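Local coordinates for hydrogenase expression/formation protein HypE (Desulfovibrio vulgaris subsp. vulgaris, PDB 2Z1U) that binds ATP and magnesium and takes part in the maturation of hydrogenases, probably in making the cyanide ligands of their metal centre, at residues I70-L73 against A74-T78; R161-P164 against G165-I168; L182-Q186 against G187-A191. All blocks are in the same frame, centred on the assembly; numbering follows the deposited sequence.

Three local contacts illustrate how a chain sets up a helix, turns into a strand and leaves a helix. Contact 1 is the first part of helix 70-83, in the family's N-terminal domain, and lies nearest the nucleotide: between nearest atoms, Gly77 is about 7 Å from a bound ATP and about 8 Å from a magnesium ion. Contacts 2 and 3 belong to the C-terminal domain, yet their centres are 37 Å apart, one at the turn leading into strand 167-170 and its first residues, the other at the end of helix 176-184. Contact 2 is away from the annotated sites; Arg185 of contact 3 is about 14 Å from ATP, nearest atoms. The centres of contacts 1 and 3 are 21 Å apart.

Contact 1: I70-L73 against A74-T78; sequences IGTL and AVHGT
The carbonyl oxygen of Ile70 takes the N-H of Ala74 at 2.8 Å (Ala74 N to Ile70 O), the first of four successive i to i+4 bonds that make residues 70-78 the opening turns of alpha-helix 70-83. Val75 N to Gly71 O, His76 N to Thr72 O and Gly77 N to Leu73 O follow in order along the backbone.

The carbonyl oxygen of Thr72, already bonded to His76 N, also lies over one face of the His76 imidazole, 3.2 Å from its CG. With CG beside its own backbone N (chi1 -62°), the ring is folded back along the helix toward Thr72, and its ND1 bonds to Ser198 OG. On another side, Ala74 CB packs 3.2 Å from Ile70 O, and the same methyl touches Tyr58 and Ile143 of the adjacent sheet. Val75 faces helix 104-121, where it meets Met114 and Ala117, so the helix is held between sheet and helix in the AIR synthase-like N-terminal domain.

Toward the nucleotide site, Thr78 touches Asp56, a magnesium ligand, while its OG1 bonds to Tyr58 and Thr145. Beside the histidine, Thr72 OG1 comes 3.7 Å from His76 CE1.

Contact 2: R161-P164 against G165-I168; sequences RARP and GDAI
Asp166 reaches back to Arg163 from the last position of a type II beta turn, Arg163 to Asp166, which leads the chain into strand 167-170 of the C-terminal domain. Backbone and side chain both close this turn. Asp166 N bonds to Arg163 O at 3.1 Å, and the carboxylate of the same residue returns to the N-H of Arg163.

From its backbone, Asp166 sends CB to within 3.2 Å of Arg163 O. CG stands beside its own backbone N (chi1 -78°), a rotation that carries the carboxylate back over the turn. OD2 then accepts Arg163 N at 2.8 Å in a nearly straight bond, 171° at the hydrogen, although the donor arrives from above the carboxylate plane. The same oxygen accepts His216 ND1, and these two bonds hold the acid's position. OD1 goes the other way: it lies against the Arg163 side chain, with CG of that arginine 3.4 Å away. The arginine and aspartate side chains cross at about a right angle. Arg163 NE and Asp166 OD1, of opposite charge, are 4.2 Å apart, beyond a salt bridge, and OD1 lies well out of the guanidinium plane, so no N-H points at it.

At the corner, Gly165 has a positive phi of 93°, as expected for the third residue of a type II turn; a CB there would strike Pro164 O. Beyond the turn, backbone bonds join Asp166 to Val305 and Ala167 to Leu278, placing the following strand between 300-306 and 275-278. A water completes the polar side of the turn: it donates to Pro164 O and to Asp166 OD1, the latter at 2.8 Å, and accepts a weak bond from Arg163 NE.

Contact 3: L182-Q186 against G187-A191; sequences LSQRQ and GLNFA
Backbone hydrogen bonds between Ser183 and Leu188 and between Gln184 and Gly187 dominate this contact, where helix 176-184 gives way to loop. Leu188 N reaches Ser183 O at 2.7 Å, and Gly187 N reaches Gln184 O at 2.9 Å. The second donor sits above the carbonyl plane of Gln184, so that bond is bent at its acceptor, with a C=O to donor angle of 117°. Ser183 O is gripped twice, because Gln186 N also bonds to it; this donor and Leu188 N approach from opposite faces of the carbonyl plane.

A water forms the polar bridge farther on. It donates to Ser183 OG at 2.8 Å and accepts from Phe190 N, tying the helix to the outgoing chain. The serine hydroxyl lies between its own backbone N and carbonyl carbon, where it also bonds to Leu179 O and Thr180 O one turn earlier.

Van der Waals contacts come next. Ser183 CB meets the edge of the Phe190 ring, close to its plane, at 3.9 Å from CE1, and the same ring meets Phe260 with the planes steeply inclined. Across the bend, Leu188 CD1 lies 4.0 Å from Gln186 OE1, a methyl beside an amide oxygen.

The amides of Gln184 and Asn189 approach each other at the surface. Bending of the glutamine at chi2 brings its NE2 to 3.4 Å from Asn189 OD1, the two amide planes being 38° apart.

Gly187, the last residue of the type I turn that starts at Gln184, has a positive phi of 66°, the left-handed conformation; together with the nested pair of bonds, Leu188 N to Ser183 O around Gly187 N to Gln184 O, it makes a Schellman motif, with glycine as the C-prime residue ending the helix.

Contact 1: I70-L73 against A74-T78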
# COMPACT_ATOMS: atom_id res chain seq x y z
N ILE A 70 0.29 -10.96 -12.09
CA ILE A 70 0.49 -10.12 -10.89
C ILE A 70 -0.59 -9.02 -10.70
O ILE A 70 -0.93 -8.67 -9.58
CB ILE A 70 1.93 -9.52 -10.84
CG1 ILE A 70 2.26 -8.98 -9.44
CG2 ILE A 70 2.12 -8.46 -11.94
CD1 ILE A 70 3.70 -8.57 -9.29
N GLY A 71 -1.13 -8.52 -11.81
CA GLY A 71 -2.21 -7.54 -11.76
C GLY A 71 -3.53 -8.12 -11.30
O GLY A 71 -4.25 -7.54 -10.51
N THR A 72 -3.83 -9.29 -11.81
CA THR A 72 -5.00 -10.02 -11.41
C THR A 72 -4.89 -10.36 -9.89
O THR A 72 -5.84 -10.16 -9.12
CB THR A 72 -5.08 -11.24 -12.35
OG1 THR A 72 -6.29 -11.24 -13.12
CG2 THR A 72 -4.80 -12.52 -11.69
N LEU A 73 -3.72 -10.84 -9.46
CA LEU A 73 -3.45 -11.11 -8.04
C LEU A 73 -3.58 -9.85 -7.17
O LEU A 73 -4.22 -9.87 -6.10
CB LEU A 73 -2.05 -11.72 -7.87
CG LEU A 73 -1.85 -13.22 -7.59
CD1 LEU A 73 -2.92 -14.13 -8.19
CD2 LEU A 73 -0.41 -13.70 -7.90
N ALA A 74 -2.99 -8.75 -7.65
CA ALA A 74 -2.98 -7.49 -6.92
C ALA A 74 -4.41 -6.97 -6.61
O ALA A 74 -4.68 -6.52 -5.49
CB ALA A 74 -2.18 -6.46 -7.68
N VAL A 75 -5.31 -7.07 -7.58
CA VAL A 75 -6.72 -6.70 -7.35
C VAL A 75 -7.51 -7.76 -6.55
O VAL A 75 -8.06 -7.45 -5.48
CB VAL A 75 -7.43 -6.29 -8.66
CG1 VAL A 75 -8.91 -6.07 -8.45
CG2 VAL A 75 -6.77 -5.01 -9.22
N HIS A 76 -7.58 -9.00 -7.06
CA HIS A 76 -8.37 -10.06 -6.41
C HIS A 76 -7.99 -10.31 -4.96
O HIS A 76 -8.85 -10.42 -4.08
CB HIS A 76 -8.28 -11.39 -7.20
CG HIS A 76 -8.82 -11.32 -8.59
ND1 HIS A 76 -8.40 -12.15 -9.61
CD2 HIS A 76 -9.75 -10.50 -9.14
CE1 HIS A 76 -9.04 -11.84 -10.72
NE2 HIS A 76 -9.86 -10.84 -10.46
N GLY A 77 -6.69 -10.40 -4.70
CA GLY A 77 -6.20 -10.76 -3.34
C GLY A 77 -6.64 -9.71 -2.31
O GLY A 77 -7.01 -10.05 -1.18
N THR A 78 -6.60 -8.45 -2.71
CA THR A 78 -6.90 -7.34 -1.80
C THR A 78 -8.43 -7.13 -1.66
O THR A 78 -8.94 -6.90 -0.55
CB THR A 78 -6.12 -6.08 -2.21
OG1 THR A 78 -4.74 -6.29 -1.89
CG2 THR A 78 -6.61 -4.86 -1.45

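Contact 2: R161-P164 against G165-I168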
# COMPACT_ATOMS: atom_id res chain seq x y z
N ARG A 161 -13.48 -16.05 16.17
CA ARG A 161 -14.91 -16.33 16.38
C ARG A 161 -15.39 -17.75 16.06
O ARG A 161 -16.60 -18.03 16.14
CB ARG A 161 -15.75 -15.28 15.64
CG ARG A 161 -15.60 -13.85 16.20
CD ARG A 161 -16.69 -12.89 15.68
NE ARG A 161 -18.02 -13.35 16.06
CZ ARG A 161 -19.05 -13.49 15.23
NH1 ARG A 161 -18.95 -13.17 13.94
NH2 ARG A 161 -20.21 -13.96 15.70
N ALA A 162 -14.47 -18.65 15.71
CA ALA A 162 -14.81 -20.06 15.52
C ALA A 162 -15.18 -20.65 16.88
O ALA A 162 -14.46 -20.47 17.86
CB ALA A 162 -13.66 -20.84 14.91
N ARG A 163 -16.32 -21.33 16.94
CA ARG A 163 -16.81 -21.88 18.20
C ARG A 163 -17.20 -23.36 18.05
O ARG A 163 -17.49 -23.80 16.94
CB ARG A 163 -17.96 -21.00 18.74
CG ARG A 163 -19.32 -21.20 18.04
CD ARG A 163 -20.50 -20.88 18.99
NE ARG A 163 -21.81 -21.32 18.49
CZ ARG A 163 -22.81 -20.51 18.13
NH1 ARG A 163 -22.67 -19.19 18.20
NH2 ARG A 163 -23.97 -21.02 17.71
N PRO A 164 -17.15 -24.14 19.16
CA PRO A 164 -17.55 -25.55 19.13
C PRO A 164 -18.87 -25.81 18.40
O PRO A 164 -19.85 -25.09 18.62
CB PRO A 164 -17.70 -25.91 20.62
CG PRO A 164 -16.71 -24.99 21.31
CD PRO A 164 -16.64 -23.73 20.49
N GLY A 165 -18.87 -26.81 17.53
CA GLY A 165 -20.05 -27.17 16.74
C GLY A 165 -20.14 -26.52 15.37
O GLY A 165 -20.99 -26.90 14.56
N ASP A 166 -19.28 -25.53 15.11
CA ASP A 166 -19.22 -24.85 13.81
C ASP A 166 -18.81 -25.81 12.69
O ASP A 166 -17.95 -26.67 12.88
CB ASP A 166 -18.22 -23.69 13.84
CG ASP A 166 -18.76 -22.45 14.52
OD1 ASP A 166 -19.95 -22.42 14.93
OD2 ASP A 166 -17.99 -21.48 14.64
N ALA A 167 -19.43 -25.65 11.52
CA ALA A 167 -18.98 -26.36 10.33
C ALA A 167 -17.82 -25.59 9.70
O ALA A 167 -17.73 -24.37 9.83
CB ALA A 167 -20.12 -26.52 9.35
N ILE A 168 -16.91 -26.31 9.05
CA ILE A 168 -15.82 -25.68 8.30
C ILE A 168 -16.07 -26.01 6.86
O ILE A 168 -16.13 -27.18 6.49
CB ILE A 168 -14.41 -26.20 8.71
CG1 ILE A 168 -14.17 -26.04 10.21
CG2 ILE A 168 -13.32 -25.45 7.92
CD1 ILE A 168 -12.88 -26.74 10.72
O HOH W 1 -21.56 -23.47 16.92

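Contact 3: L182-Q186 against G187-A191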
# COMPACT_ATOMS: atom_id res chain seq x y z
N LEU A 182 4.67 -22.78 -9.57
CA LEU A 182 5.84 -23.63 -9.34
C LEU A 182 6.19 -24.50 -10.54
O LEU A 182 7.37 -24.73 -10.82
CB LEU A 182 5.65 -24.51 -8.09
CG LEU A 182 6.27 -24.12 -6.74
CD1 LEU A 182 6.83 -22.71 -6.65
CD2 LEU A 182 5.31 -24.40 -5.57
N SER A 183 5.17 -24.97 -11.26
CA SER A 183 5.38 -25.71 -12.50
C SER A 183 5.73 -24.80 -13.68
O SER A 183 6.57 -25.17 -14.51
CB SER A 183 4.20 -26.64 -12.81
OG SER A 183 3.01 -25.91 -13.05
N GLN A 184 5.12 -23.62 -13.76
CA GLN A 184 5.52 -22.60 -14.75
C GLN A 184 7.00 -22.27 -14.63
O GLN A 184 7.73 -22.23 -15.63
CB GLN A 184 4.72 -21.30 -14.59
CG GLN A 184 3.42 -21.26 -15.36
CD GLN A 184 3.62 -21.25 -16.87
OE1 GLN A 184 4.29 -20.37 -17.42
NE2 GLN A 184 3.03 -22.22 -17.55
N ARG A 185 7.43 -22.06 -13.39
CA ARG A 185 8.79 -21.62 -13.08
C ARG A 185 9.85 -22.67 -13.45
O ARG A 185 11.04 -22.35 -13.52
CB ARG A 185 8.89 -21.25 -11.59
CG ARG A 185 9.86 -20.13 -11.29
CD ARG A 185 9.36 -19.29 -10.14
NE ARG A 185 9.55 -19.93 -8.84
CZ ARG A 185 8.97 -19.54 -7.71
NH1 ARG A 185 8.15 -18.50 -7.70
NH2 ARG A 185 9.22 -20.20 -6.59
N GLN A 186 9.40 -23.90 -13.70
CA GLN A 186 10.28 -24.99 -14.13
C GLN A 186 9.96 -25.44 -15.56
O GLN A 186 10.41 -26.51 -16.00
CB GLN A 186 10.16 -26.19 -13.18
CG GLN A 186 10.51 -25.87 -11.73
CD GLN A 186 10.45 -27.10 -10.84
OE1 GLN A 186 9.75 -28.07 -11.14
NE2 GLN A 186 11.20 -27.06 -9.74
N GLY A 187 9.17 -24.64 -16.27
CA GLY A 187 8.78 -24.91 -17.65
C GLY A 187 7.91 -26.14 -17.87
O GLY A 187 7.96 -26.76 -18.93
N LEU A 188 7.11 -26.49 -16.86
CA LEU A 188 6.26 -27.68 -16.92
C LEU A 188 4.77 -27.36 -16.97
O LEU A 188 4.27 -26.56 -16.18
CB LEU A 188 6.53 -28.61 -15.73
CG LEU A 188 7.85 -29.39 -15.66
CD1 LEU A 188 8.08 -29.91 -14.25
CD2 LEU A 188 7.89 -30.55 -16.68
N ASN A 189 4.07 -27.99 -17.92
CA ASN A 189 2.61 -27.98 -17.98
C ASN A 189 2.09 -29.39 -17.73
O ASN A 189 2.27 -30.27 -18.58
CB ASN A 189 2.12 -27.46 -19.33
CG ASN A 189 2.23 -25.95 -19.47
OD1 ASN A 189 1.80 -25.19 -18.60
ND2 ASN A 189 2.81 -25.50 -20.59
N PHE A 190 1.47 -29.60 -16.57
CA PHE A 190 0.97 -30.93 -16.17
C PHE A 190 -0.32 -31.31 -16.89
O PHE A 190 -0.46 -32.43 -17.39
CB PHE A 190 0.76 -31.02 -14.66
CG PHE A 190 2.02 -31.30 -13.89
CD1 PHE A 190 2.77 -30.26 -13.35
CD2 PHE A 190 2.46 -32.61 -13.70
CE1 PHE A 190 3.94 -30.51 -12.65
CE2 PHE A 190 3.63 -32.87 -13.00
CZ PHE A 190 4.37 -31.81 -12.47
N ALA A 191 -1.27 -30.36 -16.92
CA ALA A 191 -2.54 -30.53 -17.62
C ALA A 191 -3.10 -29.16 -17.97
O ALA A 191 -2.68 -28.15 -17.41
CB ALA A 191 -3.53 -31.32 -16.75
O HOH W 2 1.15 -27.67 -14.13